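Local coordinates for protein pectate lyase (Bacillus subtilis, PDB 5AMV) that cleaves the alpha-1,4-galacturonan backbone of pectate by a calcium-dependent elimination, giving unsaturated oligosaccharides, at residues W195-T200 and M237-Y242; A228-N233 and F251-S256; L268-Y273 and H289-Y294; N323-P328 and S348-N353. All coordinates share one frame; numbering follows the deposited sequence. Where two conformers were deposited one is given.

Contact 1. Residues W195-T200 and M237-Y242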
loop_
_atom_site.group_PDB
_atom_site.type_symbol
_atom_site.label_atom_id
_atom_site.label_comp_id
_atom_site.label_asym_id
_atom_site.label_seq_id
_atom_site.Cartn_x
_atom_site.Cartn_y
_atom_site.Cartn_z
ATOM N N TRP A 195 10.344 -6.602 -4.028
ATOM C CA TRP A 195 10.757 -6.393 -2.655
ATOM C C TRP A 195 10.578 -4.930 -2.284
ATOM O O TRP A 195 11.188 -4.074 -2.902
ATOM C CB TRP A 195 12.239 -6.777 -2.460
ATOM C CG TRP A 195 12.733 -6.799 -1.023
ATOM C CD1 TRP A 195 12.003 -7.011 0.121
ATOM C CD2 TRP A 195 14.108 -6.726 -0.614
ATOM N NE1 TRP A 195 12.855 -7.029 1.235
ATOM C CE2 TRP A 195 14.145 -6.846 0.801
ATOM C CE3 TRP A 195 15.318 -6.530 -1.318
ATOM C CZ2 TRP A 195 15.345 -6.802 1.527
ATOM C CZ3 TRP A 195 16.517 -6.459 -0.584
ATOM C CH2 TRP A 195 16.525 -6.611 0.827
ATOM N N ILE A 196 9.760 -4.687 -1.253
ATOM C CA ILE A 196 9.583 -3.335 -0.685
ATOM C C ILE A 196 10.120 -3.402 0.717
ATOM O O ILE A 196 9.564 -4.119 1.562
ATOM C CB ILE A 196 8.120 -2.885 -0.690
ATOM C CG1 ILE A 196 7.569 -2.859 -2.140
ATOM C CG2 ILE A 196 7.972 -1.476 -0.007
ATOM C CD1 ILE A 196 6.050 -2.765 -2.240
ATOM N N ASP A 197 11.198 -2.662 0.986
ATOM C CA ASP A 197 11.885 -2.864 2.277
ATOM C C ASP A 197 12.359 -1.530 2.870
ATOM O O ASP A 197 12.853 -0.670 2.134
ATOM C CB ASP A 197 13.029 -3.867 2.094
ATOM C CG ASP A 197 13.951 -3.948 3.322
ATOM O OD1 ASP A 197 13.676 -4.757 4.241
ATOM O OD2 ASP A 197 14.968 -3.213 3.340
ATOM N N HIS A 198 12.169 -1.359 4.179
ATOM C CA HIS A 198 12.671 -0.157 4.862
ATOM C C HIS A 198 12.157 1.144 4.234
ATOM O O HIS A 198 12.920 2.123 4.107
ATOM C CB HIS A 198 14.207 -0.151 4.966
ATOM C CG HIS A 198 14.749 -1.027 6.074
ATOM N ND1 HIS A 198 15.217 -2.300 5.824
ATOM C CD2 HIS A 198 14.886 -0.826 7.406
ATOM C CE1 HIS A 198 15.598 -2.855 6.962
ATOM N NE2 HIS A 198 15.417 -1.980 7.938
ATOM N N CYS A 199 10.877 1.137 3.840
ATOM C CA CYS A 199 10.217 2.348 3.390
ATOM C C CYS A 199 9.243 2.813 4.473
ATOM O O CYS A 199 8.888 2.050 5.368
ATOM C CB CYS A 199 9.459 2.083 2.079
ATOM S SG CYS A 199 10.527 1.844 0.675
ATOM N N THR A 200 8.862 4.094 4.418
ATOM C CA THR A 200 7.856 4.691 5.312
ATOM C C THR A 200 6.743 5.188 4.454
ATOM O O THR A 200 6.983 5.670 3.330
ATOM C CB THR A 200 8.493 5.821 6.142
ATOM O OG1 THR A 200 9.449 5.228 7.039
ATOM C CG2 THR A 200 7.411 6.543 6.979
ATOM N N MET A 237 7.359 -7.783 1.566
ATOM C CA MET A 237 7.407 -6.407 2.096
ATOM C C MET A 237 7.898 -6.535 3.545
ATOM O O MET A 237 7.216 -7.152 4.382
ATOM C CB MET A 237 6.035 -5.745 2.066
ATOM C CG MET A 237 5.327 -5.824 0.706
ATOM S SD MET A 237 3.882 -4.741 0.765
ATOM C CE MET A 237 3.142 -5.257 -0.794
ATOM N N SER A 238 9.086 -5.977 3.812
ATOM C CA SER A 238 9.743 -6.170 5.092
ATOM C C SER A 238 10.214 -4.851 5.665
ATOM O O SER A 238 10.619 -3.958 4.927
ATOM C CB SER A 238 10.935 -7.146 4.957
ATOM O OG SER A 238 11.887 -6.719 3.970
ATOM N N TYR A 239 10.170 -4.739 6.994
ATOM C CA TYR A 239 10.750 -3.584 7.711
ATOM C C TYR A 239 10.230 -2.241 7.220
ATOM O O TYR A 239 10.978 -1.240 7.231
ATOM C CB TYR A 239 12.297 -3.649 7.660
ATOM C CG TYR A 239 12.868 -4.805 8.466
ATOM C CD1 TYR A 239 12.973 -4.702 9.861
ATOM C CD2 TYR A 239 13.245 -5.999 7.848
ATOM C CE1 TYR A 239 13.469 -5.754 10.625
ATOM C CE2 TYR A 239 13.740 -7.056 8.604
ATOM C CZ TYR A 239 13.838 -6.933 9.981
ATOM O OH TYR A 239 14.320 -7.981 10.742
ATOM N N ASN A 240 8.952 -2.195 6.810
ATOM C CA ASN A 240 8.394 -0.913 6.455
ATOM C C ASN A 240 7.642 -0.277 7.592
ATOM O O ASN A 240 7.203 -0.996 8.503
ATOM C CB ASN A 240 7.491 -1.024 5.223
ATOM C CG ASN A 240 8.200 -1.638 4.038
ATOM O OD1 ASN A 240 9.086 -1.023 3.428
ATOM N ND2 ASN A 240 7.812 -2.864 3.702
ATOM N N TYR A 241 7.464 1.045 7.532
ATOM C CA TYR A 241 6.771 1.768 8.606
ATOM C C TYR A 241 5.563 2.496 8.010
ATOM O O TYR A 241 5.711 3.511 7.306
ATOM C CB TYR A 241 7.732 2.753 9.301
ATOM C CG TYR A 241 7.164 3.537 10.484
ATOM C CD1 TYR A 241 5.954 3.171 11.126
ATOM C CD2 TYR A 241 7.878 4.631 10.995
ATOM C CE1 TYR A 241 5.468 3.894 12.196
ATOM C CE2 TYR A 241 7.392 5.353 12.074
ATOM C CZ TYR A 241 6.202 4.959 12.679
ATOM O OH TYR A 241 5.708 5.669 13.741
ATOM N N TYR A 242 4.381 1.939 8.251
ATOM C CA TYR A 242 3.138 2.545 7.791
ATOM C C TYR A 242 2.557 3.334 8.950
ATOM O O TYR A 242 2.376 2.787 10.063
ATOM C CB TYR A 242 2.168 1.419 7.458
ATOM C CG TYR A 242 2.607 0.453 6.366
ATOM C CD1 TYR A 242 3.317 -0.710 6.660
ATOM C CD2 TYR A 242 2.259 0.697 5.034
ATOM C CE1 TYR A 242 3.685 -1.606 5.636
ATOM C CE2 TYR A 242 2.575 -0.227 4.019
ATOM C CZ TYR A 242 3.278 -1.337 4.336
ATOM O OH TYR A 242 3.629 -2.296 3.419
#
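Two neighbouring coils of the right-handed parallel beta-helix meet here. Ile196 and Asp197 pair with Met237 and Ser238, and Thr200 with Tyr241. Between them each segment makes a short turn, at His198 and at Tyr239. The Asn240 amide spans the turn of the other coil with both its ends. ND2 donates to Ile196 O at 3.0 Å, from well above the carbonyl plane. The same oxygen also accepts Ser238 N. OD1 of Asn240 receives Cys199 N at 2.8 Å, in the amide carbonyl plane and on a lone pair. Both polar atoms of the amide are therefore used, which fixes its rotation.

A second chain of bonds runs beside the turn. Trp195 NE1 points in its ring plane to Ser238 OG at 2.9 Å. That hydroxyl donates in turn to the anti lone pair of Asp197 OD1, at 2.7 Å. Asp197 OD2 accepts from His198 ND1 and also pairs with Arg155. The His198 ring lies over CB of Tyr239, 3.5 Å from ring centroid to CB. The two rings are parallel within 2° but slid apart, so they barely overlap. An alanine at His198 would probably leave Asp197 OD2 without its imidazole partner and open a gap over Tyr239 CB. The buried amide spanning the turn is a rung of the asparagine ladder of pectate lyase beta-helices.

Contact 2. Residues A228-N233 and F251-S256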
loop_
_atom_site.group_PDB
_atom_site.type_symbol
_atom_site.label_atom_id
_atom_site.label_comp_id
_atom_site.label_asym_id
_atom_site.label_seq_id
_atom_site.Cartn_x
_atom_site.Cartn_y
_atom_site.Cartn_z
ATOM N N ALA A 228 -1.868 -4.586 -3.859
ATOM C CA ALA A 228 -1.534 -5.605 -4.868
ATOM C C ALA A 228 -2.805 -6.184 -5.473
ATOM O O ALA A 228 -3.697 -6.545 -4.762
ATOM C CB ALA A 228 -0.661 -6.707 -4.273
ATOM N N SER A 229 -2.876 -6.205 -6.807
ATOM C CA SER A 229 -4.072 -6.627 -7.533
ATOM C C SER A 229 -3.680 -7.303 -8.834
ATOM O O SER A 229 -2.504 -7.337 -9.215
ATOM C CB SER A 229 -4.961 -5.421 -7.870
ATOM O OG SER A 229 -5.325 -4.705 -6.704
ATOM N N ASN A 230 -4.681 -7.850 -9.522
ATOM C CA ASN A 230 -4.537 -8.369 -10.884
ATOM C C ASN A 230 -3.393 -9.373 -11.103
ATOM O O ASN A 230 -2.533 -9.242 -12.008
ATOM C CB ASN A 230 -4.524 -7.201 -11.874
ATOM C CG ASN A 230 -5.791 -6.350 -11.776
ATOM O OD1 ASN A 230 -6.872 -6.867 -11.488
ATOM N ND2 ASN A 230 -5.649 -5.039 -11.966
ATOM N N GLY A 231 -3.356 -10.361 -10.216
ATOM C CA GLY A 231 -2.436 -11.476 -10.346
ATOM C C GLY A 231 -1.023 -11.161 -9.906
ATOM O O GLY A 231 -0.098 -11.949 -10.165
ATOM N N ALA A 232 -0.847 -10.016 -9.215
ATOM C CA ALA A 232 0.421 -9.717 -8.574
ATOM C C ALA A 232 0.901 -10.959 -7.803
ATOM O O ALA A 232 0.082 -11.669 -7.232
ATOM C CB ALA A 232 0.253 -8.518 -7.606
ATOM N N ASN A 233 2.197 -11.231 -7.774
ATOM C CA ASN A 233 2.652 -12.507 -7.174
ATOM C C ASN A 233 4.136 -12.487 -6.848
ATOM O O ASN A 233 4.924 -11.889 -7.583
ATOM C CB ASN A 233 2.377 -13.664 -8.185
ATOM C CG ASN A 233 2.016 -14.981 -7.537
ATOM O OD1 ASN A 233 1.697 -15.078 -6.356
ATOM N ND2 ASN A 233 2.095 -16.047 -8.344
ATOM N N PHE A 251 -4.821 -6.584 -0.782
ATOM C CA PHE A 251 -4.235 -7.591 -1.701
ATOM C C PHE A 251 -5.395 -8.371 -2.291
ATOM O O PHE A 251 -6.055 -9.122 -1.566
ATOM C CB PHE A 251 -3.279 -8.568 -0.976
ATOM C CG PHE A 251 -2.147 -7.909 -0.207
ATOM C CD1 PHE A 251 -1.674 -6.659 -0.551
ATOM C CD2 PHE A 251 -1.541 -8.591 0.869
ATOM C CE1 PHE A 251 -0.617 -6.090 0.143
ATOM C CE2 PHE A 251 -0.443 -8.027 1.563
ATOM C CZ PHE A 251 0.000 -6.766 1.211
ATOM N N GLY A 252 -5.678 -8.130 -3.578
ATOM C CA GLY A 252 -6.836 -8.739 -4.240
ATOM C C GLY A 252 -7.963 -7.741 -4.199
ATOM O O GLY A 252 -8.570 -7.525 -3.134
ATOM N N SER A 253 -8.259 -7.153 -5.353
ATOM C CA SER A 253 -9.157 -5.984 -5.438
ATOM C C SER A 253 -10.634 -6.362 -5.569
ATOM O O SER A 253 -11.514 -5.495 -5.428
ATOM C CB SER A 253 -8.769 -5.171 -6.676
ATOM O OG SER A 253 -8.964 -6.004 -7.819
ATOM N N SER A 254 -10.946 -7.632 -5.828
ATOM C CA SER A 254 -12.352 -8.004 -6.089
ATOM C C SER A 254 -12.697 -9.472 -5.850
ATOM O O SER A 254 -11.917 -10.360 -6.192
ATOM C CB SER A 254 -12.683 -7.642 -7.551
ATOM O OG SER A 254 -14.017 -8.009 -7.850
ATOM N N ASP A 255 -13.864 -9.720 -5.260
ATOM C CA ASP A 255 -14.379 -11.075 -5.094
ATOM C C ASP A 255 -14.551 -11.781 -6.461
ATOM O O ASP A 255 -14.420 -12.991 -6.554
ATOM C CB ASP A 255 -15.725 -11.031 -4.364
ATOM C CG ASP A 255 -15.580 -10.760 -2.864
ATOM O OD1 ASP A 255 -14.447 -10.505 -2.383
ATOM O OD2 ASP A 255 -16.600 -10.849 -2.155
ATOM N N SER A 256 -14.827 -10.998 -7.504
ATOM C CA SER A 256 -15.038 -11.511 -8.855
ATOM C C SER A 256 -13.745 -11.885 -9.571
ATOM O O SER A 256 -13.764 -12.611 -10.562
ATOM C CB SER A 256 -15.809 -10.483 -9.690
ATOM O OG SER A 256 -17.164 -10.436 -9.299
HETATM O O HOH W 1 -7.023 -8.131 -7.887
#
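Ala228 O receives the N-H of Gly252 at 2.8 Å, in a nearly straight bond. The CA of Phe251 also lies against this oxygen, at 3.3 Å, as a CA-H...O contact. Together they make the single bridge between Ala228 and Phe251. Next to it, CB of Ala228 touches CD1 of the Phe251 ring at 3.9 Å. The ring also reaches Leu268 and Pro281. At the backbone angles of Gly252 any side chain would collide with the carbonyl oxygen of Phe251, which explains the glycine.

In the fold, the bridge joins strand 226-229 to the end of strand 247-251 in the parallel beta-helix. Both segments leave their strands here. Segment 228-233 folds back in a type I' turn from Ser229 to Ala232, with Ala232 N bonded to Ser229 O. Segment 251-256 runs on as a loop, with an ST turn in which Ser254 OG accepts Ser256 N.

In one of its two conformers, Ser229 packs its OG on CB of Ser253 at 3.5 Å. Beyond the bridge a water joins the two segments: it accepts from Asn230 N at 2.9 Å and from Ser253 N at 3.0 Å. The Asn230 amide turns to Asn189 OD1 through its ND2. Arg284 holds segment 251-256 twice, at Gly252 O and at the Asp255 carboxylate. The bound calcium lies about 6 Å from the Ser229 side chain.

Contact 3. Residues L268-Y273 and H289-Y294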
loop_
_atom_site.group_PDB
_atom_site.type_symbol
_atom_site.label_atom_id
_atom_site.label_comp_id
_atom_site.label_asym_id
_atom_site.label_seq_id
_atom_site.Cartn_x
_atom_site.Cartn_y
_atom_site.Cartn_z
ATOM N N LEU A 268 4.679 -10.602 4.455
ATOM C CA LEU A 268 4.837 -9.355 5.207
ATOM C C LEU A 268 5.540 -9.647 6.503
ATOM O O LEU A 268 4.996 -10.365 7.349
ATOM C CB LEU A 268 3.472 -8.731 5.559
ATOM C CG LEU A 268 2.529 -8.478 4.367
ATOM C CD1 LEU A 268 1.282 -7.792 4.868
ATOM C CD2 LEU A 268 3.171 -7.576 3.317
ATOM N N HIS A 269 6.734 -9.090 6.681
ATOM C CA HIS A 269 7.359 -9.262 7.998
ATOM C C HIS A 269 8.099 -8.055 8.519
ATOM O O HIS A 269 8.615 -7.269 7.754
ATOM C CB HIS A 269 8.222 -10.557 8.027
ATOM C CG HIS A 269 9.530 -10.464 7.282
ATOM N ND1 HIS A 269 10.683 -9.969 7.862
ATOM C CD2 HIS A 269 9.866 -10.822 6.011
ATOM C CE1 HIS A 269 11.669 -10.014 6.980
ATOM N NE2 HIS A 269 11.205 -10.531 5.852
ATOM N N HIS A 270 8.166 -7.954 9.853
ATOM C CA HIS A 270 8.817 -6.848 10.563
ATOM C C HIS A 270 8.350 -5.465 10.131
ATOM O O HIS A 270 9.109 -4.469 10.245
ATOM C CB HIS A 270 10.338 -6.981 10.447
ATOM C CG HIS A 270 10.893 -8.174 11.160
ATOM N ND1 HIS A 270 11.122 -9.379 10.521
ATOM C CD2 HIS A 270 11.268 -8.349 12.447
ATOM C CE1 HIS A 270 11.619 -10.248 11.390
ATOM N NE2 HIS A 270 11.698 -9.653 12.571
ATOM N N ASN A 271 7.116 -5.396 9.649
ATOM C CA ASN A 271 6.522 -4.089 9.430
ATOM C C ASN A 271 5.879 -3.483 10.658
ATOM O O ASN A 271 5.382 -4.191 11.550
ATOM C CB ASN A 271 5.500 -4.166 8.318
ATOM C CG ASN A 271 6.092 -4.706 7.046
ATOM O OD1 ASN A 271 6.892 -4.027 6.368
ATOM N ND2 ASN A 271 5.712 -5.948 6.689
ATOM N N ARG A 272 5.896 -2.150 10.703
ATOM C CA ARG A 272 5.267 -1.397 11.776
ATOM C C ARG A 272 4.048 -0.664 11.245
ATOM O O ARG A 272 4.154 -0.033 10.196
ATOM C CB ARG A 272 6.289 -0.390 12.328
ATOM C CG ARG A 272 5.775 0.417 13.521
ATOM C CD ARG A 272 6.905 1.347 14.023
ATOM N NE ARG A 272 6.436 2.073 15.209
ATOM C CZ ARG A 272 7.090 3.093 15.757
ATOM N NH1 ARG A 272 8.233 3.514 15.213
ATOM N NH2 ARG A 272 6.616 3.675 16.845
ATOM N N TYR A 273 2.916 -0.777 11.954
ATOM C CA TYR A 273 1.664 -0.084 11.568
ATOM C C TYR A 273 1.234 0.722 12.770
ATOM O O TYR A 273 0.796 0.157 13.773
ATOM C CB TYR A 273 0.547 -1.084 11.187
ATOM C CG TYR A 273 0.923 -2.054 10.063
ATOM C CD1 TYR A 273 1.632 -3.223 10.326
ATOM C CD2 TYR A 273 0.547 -1.795 8.733
ATOM C CE1 TYR A 273 1.976 -4.110 9.308
ATOM C CE2 TYR A 273 0.837 -2.697 7.721
ATOM C CZ TYR A 273 1.587 -3.819 8.009
ATOM O OH TYR A 273 1.948 -4.715 7.039
ATOM N N HIS A 289 1.812 -14.700 3.939
ATOM C CA HIS A 289 2.510 -15.025 5.181
ATOM C C HIS A 289 2.749 -13.716 5.937
ATOM O O HIS A 289 3.438 -12.856 5.433
ATOM C CB HIS A 289 3.857 -15.697 4.875
ATOM C CG HIS A 289 4.544 -16.252 6.083
ATOM N ND1 HIS A 289 5.855 -16.659 6.050
ATOM C CD2 HIS A 289 4.105 -16.502 7.346
ATOM C CE1 HIS A 289 6.203 -17.130 7.239
ATOM N NE2 HIS A 289 5.151 -17.072 8.036
ATOM N N VAL A 290 2.207 -13.595 7.136
ATOM C CA VAL A 290 2.239 -12.379 7.937
ATOM C C VAL A 290 2.964 -12.696 9.244
ATOM O O VAL A 290 2.424 -13.398 10.103
ATOM C CB VAL A 290 0.791 -11.922 8.176
ATOM C CG1 VAL A 290 0.714 -10.683 9.157
ATOM C CG2 VAL A 290 0.082 -11.671 6.817
ATOM N N TYR A 291 4.201 -12.273 9.396
ATOM C CA TYR A 291 4.891 -12.605 10.659
ATOM C C TYR A 291 5.736 -11.490 11.234
ATOM O O TYR A 291 6.333 -10.682 10.501
ATOM C CB TYR A 291 5.721 -13.916 10.537
ATOM C CG TYR A 291 7.030 -13.836 9.755
ATOM C CD1 TYR A 291 8.234 -13.529 10.401
ATOM C CD2 TYR A 291 7.066 -14.114 8.391
ATOM C CE1 TYR A 291 9.449 -13.457 9.721
ATOM C CE2 TYR A 291 8.324 -14.068 7.682
ATOM C CZ TYR A 291 9.473 -13.753 8.364
ATOM O OH TYR A 291 10.687 -13.722 7.684
ATOM N N ASN A 292 5.845 -11.475 12.567
ATOM C CA ASN A 292 6.701 -10.490 13.233
ATOM C C ASN A 292 6.374 -9.026 12.891
ATOM O O ASN A 292 7.291 -8.199 12.818
ATOM C CB ASN A 292 8.215 -10.738 12.958
ATOM C CG ASN A 292 8.772 -11.994 13.612
ATOM O OD1 ASN A 292 9.872 -12.425 13.255
ATOM N ND2 ASN A 292 8.035 -12.575 14.587
ATOM N N ASN A 293 5.094 -8.707 12.689
ATOM C CA ASN A 293 4.689 -7.320 12.470
ATOM C C ASN A 293 4.196 -6.752 13.786
ATOM O O ASN A 293 3.752 -7.499 14.672
ATOM C CB ASN A 293 3.621 -7.244 11.367
ATOM C CG ASN A 293 4.105 -7.797 10.049
ATOM O OD1 ASN A 293 4.940 -7.200 9.355
ATOM N ND2 ASN A 293 3.650 -9.003 9.713
ATOM N N TYR A 294 4.255 -5.422 13.913
ATOM C CA TYR A 294 3.897 -4.744 15.143
ATOM C C TYR A 294 2.816 -3.721 14.774
ATOM O O TYR A 294 3.034 -2.913 13.862
ATOM C CB TYR A 294 5.086 -4.034 15.769
ATOM C CG TYR A 294 4.684 -3.333 17.036
ATOM C CD1 TYR A 294 4.169 -4.058 18.127
ATOM C CD2 TYR A 294 4.820 -1.947 17.147
ATOM C CE1 TYR A 294 3.800 -3.443 19.275
ATOM C CE2 TYR A 294 4.437 -1.286 18.339
ATOM C CZ TYR A 294 3.923 -2.048 19.392
ATOM O OH TYR A 294 3.549 -1.398 20.536
#
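His269 and Tyr291 are bridged neighbours, and both place CG between the backbone N and the carbonyl carbon (chi1 74° and 75°). This matching torsion sends both rings off the same face in the same direction and brings CB of His269 over the centre of the Tyr291 ring. That CH-pi contact is 3.4 Å from CB to the centroid. The rings are near parallel but slid apart, and Tyr291 OH lies over the His269 ring. The His270 ring lies next to that of His269, and CB of Asn292 covers one of its faces, 3.7 Å from the centroid.

Inside the turn, the Asn271 and Asn293 side chains lie alongside each other, their amide planes 4° apart. Asn293 OD1 is gripped twice, by Asn271 N at 2.8 Å and by Asn271 ND2 at 3.0 Å. Its ND2 donates to Leu268 O at 3.0 Å, from above the carbonyl plane, and Tyr291 N bonds the same oxygen. CB of Asn293 also rests against the edge of the Tyr273 ring. Asn271 and Asn293 are successive rungs of the asparagine ladder of the parallel beta-helix. Asn271 continues it to the preceding coil through Asn240 N and Met237 O. Tyr294 OH reaches Asp326 in the coil that follows.

The two histidines meet ND1 to ND1 at 2.8 Å, and either could be the donor. Their NE2 atoms go to acids, Asp12 for His269 and Asp380 for His270. With both NE2 atoms donating, the ring whose ND1 donates would probably be positively charged and the other neutral. Two charged rings are unlikely, since one ND1 must accept.

Contact 4. Residues N323-P328 and S348-N353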
loop_
_atom_site.group_PDB
_atom_site.type_symbol
_atom_site.label_atom_id
_atom_site.label_comp_id
_atom_site.label_asym_id
_atom_site.label_seq_id
_atom_site.Cartn_x
_atom_site.Cartn_y
_atom_site.Cartn_z
ATOM N N ASN A 323 2.931 -12.155 15.674
ATOM C CA ASN A 323 2.614 -10.754 15.460
ATOM C C ASN A 323 2.134 -10.152 16.756
ATOM O O ASN A 323 1.558 -10.870 17.589
ATOM C CB ASN A 323 1.502 -10.608 14.391
ATOM C CG ASN A 323 1.951 -11.090 13.034
ATOM O OD1 ASN A 323 2.708 -10.408 12.359
ATOM N ND2 ASN A 323 1.547 -12.310 12.643
ATOM N N VAL A 324 2.333 -8.844 16.913
ATOM C CA VAL A 324 2.054 -8.184 18.210
ATOM C C VAL A 324 1.165 -6.958 17.949
ATOM O O VAL A 324 1.541 -6.119 17.110
ATOM C CB VAL A 324 3.404 -7.757 18.824
ATOM C CG1 VAL A 324 3.181 -6.936 20.163
ATOM C CG2 VAL A 324 4.248 -8.990 19.126
ATOM N N ILE A 325 0.026 -6.852 18.657
ATOM C CA ILE A 325 -0.941 -5.778 18.468
ATOM C C ILE A 325 -1.120 -5.060 19.797
ATOM O O ILE A 325 -1.564 -5.689 20.783
ATOM C CB ILE A 325 -2.302 -6.357 17.956
ATOM C CG1 ILE A 325 -2.095 -7.075 16.607
ATOM C CG2 ILE A 325 -3.332 -5.249 17.782
ATOM C CD1 ILE A 325 -3.348 -7.881 16.191
ATOM N N ASP A 326 -0.776 -3.770 19.852
ATOM C CA ASP A 326 -1.037 -2.971 21.051
ATOM C C ASP A 326 -2.090 -1.899 20.774
ATOM O O ASP A 326 -1.783 -0.774 20.291
ATOM C CB ASP A 326 0.240 -2.337 21.563
ATOM C CG ASP A 326 1.168 -3.367 22.266
ATOM O OD1 ASP A 326 0.667 -4.419 22.706
ATOM O OD2 ASP A 326 2.364 -3.092 22.342
ATOM N N VAL A 327 -3.331 -2.245 21.105
ATOM C CA VAL A 327 -4.486 -1.352 20.966
ATOM C C VAL A 327 -5.258 -1.487 22.289
ATOM O O VAL A 327 -6.030 -2.411 22.467
ATOM C CB VAL A 327 -5.361 -1.733 19.728
ATOM C CG1 VAL A 327 -6.603 -0.815 19.608
ATOM C CG2 VAL A 327 -4.501 -1.631 18.422
ATOM N N PRO A 328 -5.031 -0.557 23.207
ATOM C CA PRO A 328 -5.618 -0.717 24.567
ATOM C C PRO A 328 -7.125 -0.927 24.505
ATOM O O PRO A 328 -7.826 -0.243 23.729
ATOM C CB PRO A 328 -5.268 0.621 25.236
ATOM C CG PRO A 328 -3.902 0.943 24.632
ATOM C CD PRO A 328 -4.045 0.553 23.157
ATOM N N SER A 348 -0.740 -18.047 14.971
ATOM C CA SER A 348 -0.042 -18.584 16.130
ATOM C C SER A 348 0.826 -17.484 16.743
ATOM O O SER A 348 1.377 -16.637 16.045
ATOM C CB SER A 348 0.787 -19.839 15.760
ATOM O OG SER A 348 1.962 -19.557 14.996
ATOM N N GLY A 349 0.951 -17.497 18.049
ATOM C CA GLY A 349 1.824 -16.556 18.730
ATOM C C GLY A 349 1.351 -15.107 18.730
ATOM O O GLY A 349 2.159 -14.210 19.017
ATOM N N THR A 350 0.077 -14.874 18.407
ATOM C CA THR A 350 -0.454 -13.509 18.407
ATOM C C THR A 350 -0.519 -12.942 19.831
ATOM O O THR A 350 -1.071 -13.589 20.729
ATOM C CB THR A 350 -1.853 -13.469 17.733
ATOM O OG1 THR A 350 -1.763 -14.036 16.423
ATOM C CG2 THR A 350 -2.424 -12.007 17.688
ATOM N N LEU A 351 0.052 -11.744 20.049
ATOM C CA LEU A 351 -0.081 -11.073 21.311
ATOM C C LEU A 351 -0.942 -9.840 21.130
ATOM O O LEU A 351 -0.738 -9.084 20.163
ATOM C CB LEU A 351 1.270 -10.617 21.842
ATOM C CG LEU A 351 2.328 -11.676 22.165
ATOM C CD1 LEU A 351 3.600 -10.992 22.746
ATOM C CD2 LEU A 351 1.751 -12.808 23.109
ATOM N N LEU A 352 -1.881 -9.633 22.048
ATOM C CA LEU A 352 -2.756 -8.436 22.040
ATOM C C LEU A 352 -2.585 -7.791 23.405
ATOM O O LEU A 352 -3.013 -8.388 24.432
ATOM C CB LEU A 352 -4.223 -8.838 21.871
ATOM C CG LEU A 352 -5.220 -7.670 22.016
ATOM C CD1 LEU A 352 -4.927 -6.571 20.967
ATOM C CD2 LEU A 352 -6.706 -8.141 21.832
ATOM N N ASN A 353 -1.970 -6.608 23.425
ATOM C CA ASN A 353 -1.739 -5.913 24.694
ATOM C C ASN A 353 -1.025 -6.822 25.673
ATOM O O ASN A 353 -1.360 -6.865 26.850
ATOM C CB ASN A 353 -3.039 -5.355 25.253
ATOM C CG ASN A 353 -3.704 -4.410 24.248
ATOM O OD1 ASN A 353 -3.013 -3.579 23.657
ATOM N ND2 ASN A 353 -5.006 -4.546 24.045
HETATM O O HOH W 2 0.514 -14.020 14.989
#
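The two segments run parallel, their end-to-end directions 19° apart, with Val324 paired to Leu351 and Ile325 to Leu352. Three backbone bonds join them. Asn323 O takes Leu351 N, Leu351 O takes Ile325 N at 2.8 Å, and Ile325 O takes Asn353 N. On one face CG2 of Val324 lies beside CD1 of Leu351, 4.2 Å apart, under helix 382-392. On the opposite face CD1 of Leu352 leans over to CG2 of Ile325 at 3.8 Å. Leu352 has CG anti to its backbone N (chi1 173°), which swings the branch across to its partner.

Asn353 closes one end of the pairing. Its ND2 donates to Val327 O at 2.8 Å, from above the carbonyl plane, and its OD1 takes a weak bond from Val327 N. An alanine at Asn353 would probably leave Val327 O without this donor and let the chain after Asp326 move more freely. At the other end a water accepts from Asn323 ND2 and donates to Ser348 O and to Thr350 OG1, the last at 2.7 Å. Thr350 OG1 also bonds Asp347 OD2. Asn323 also bonds the coil before, through OD1 to Asn293 N and ND2 to Val290 O. Asp326 does the same through Tyr294 OH. The paired strands, with an inward amide tied to the preceding coil, are typical of the asparagine ladder of the pectate lyase parallel beta-helix, here near its C-terminal end.

Overall arrangement
Segment 195-200 comes first in the chain. Before contact 1 closes at 237-242, segment 228-233 passes by, and it finds its partner only at 251-256. Contacts 1 and 2 therefore cross. They belong to different sides of the helix but touch where Met237 packs on Phe251. Contact 3 then closes a loop of 15 residues and contact 4 one of 19, both in series with what precedes. Contacts 1, 3 and 4 follow one another along the same side of the coils, each tied to the next. Phe251 of contact 2 also packs on Leu268 of contact 3, which links the calcium side of the helix to this row.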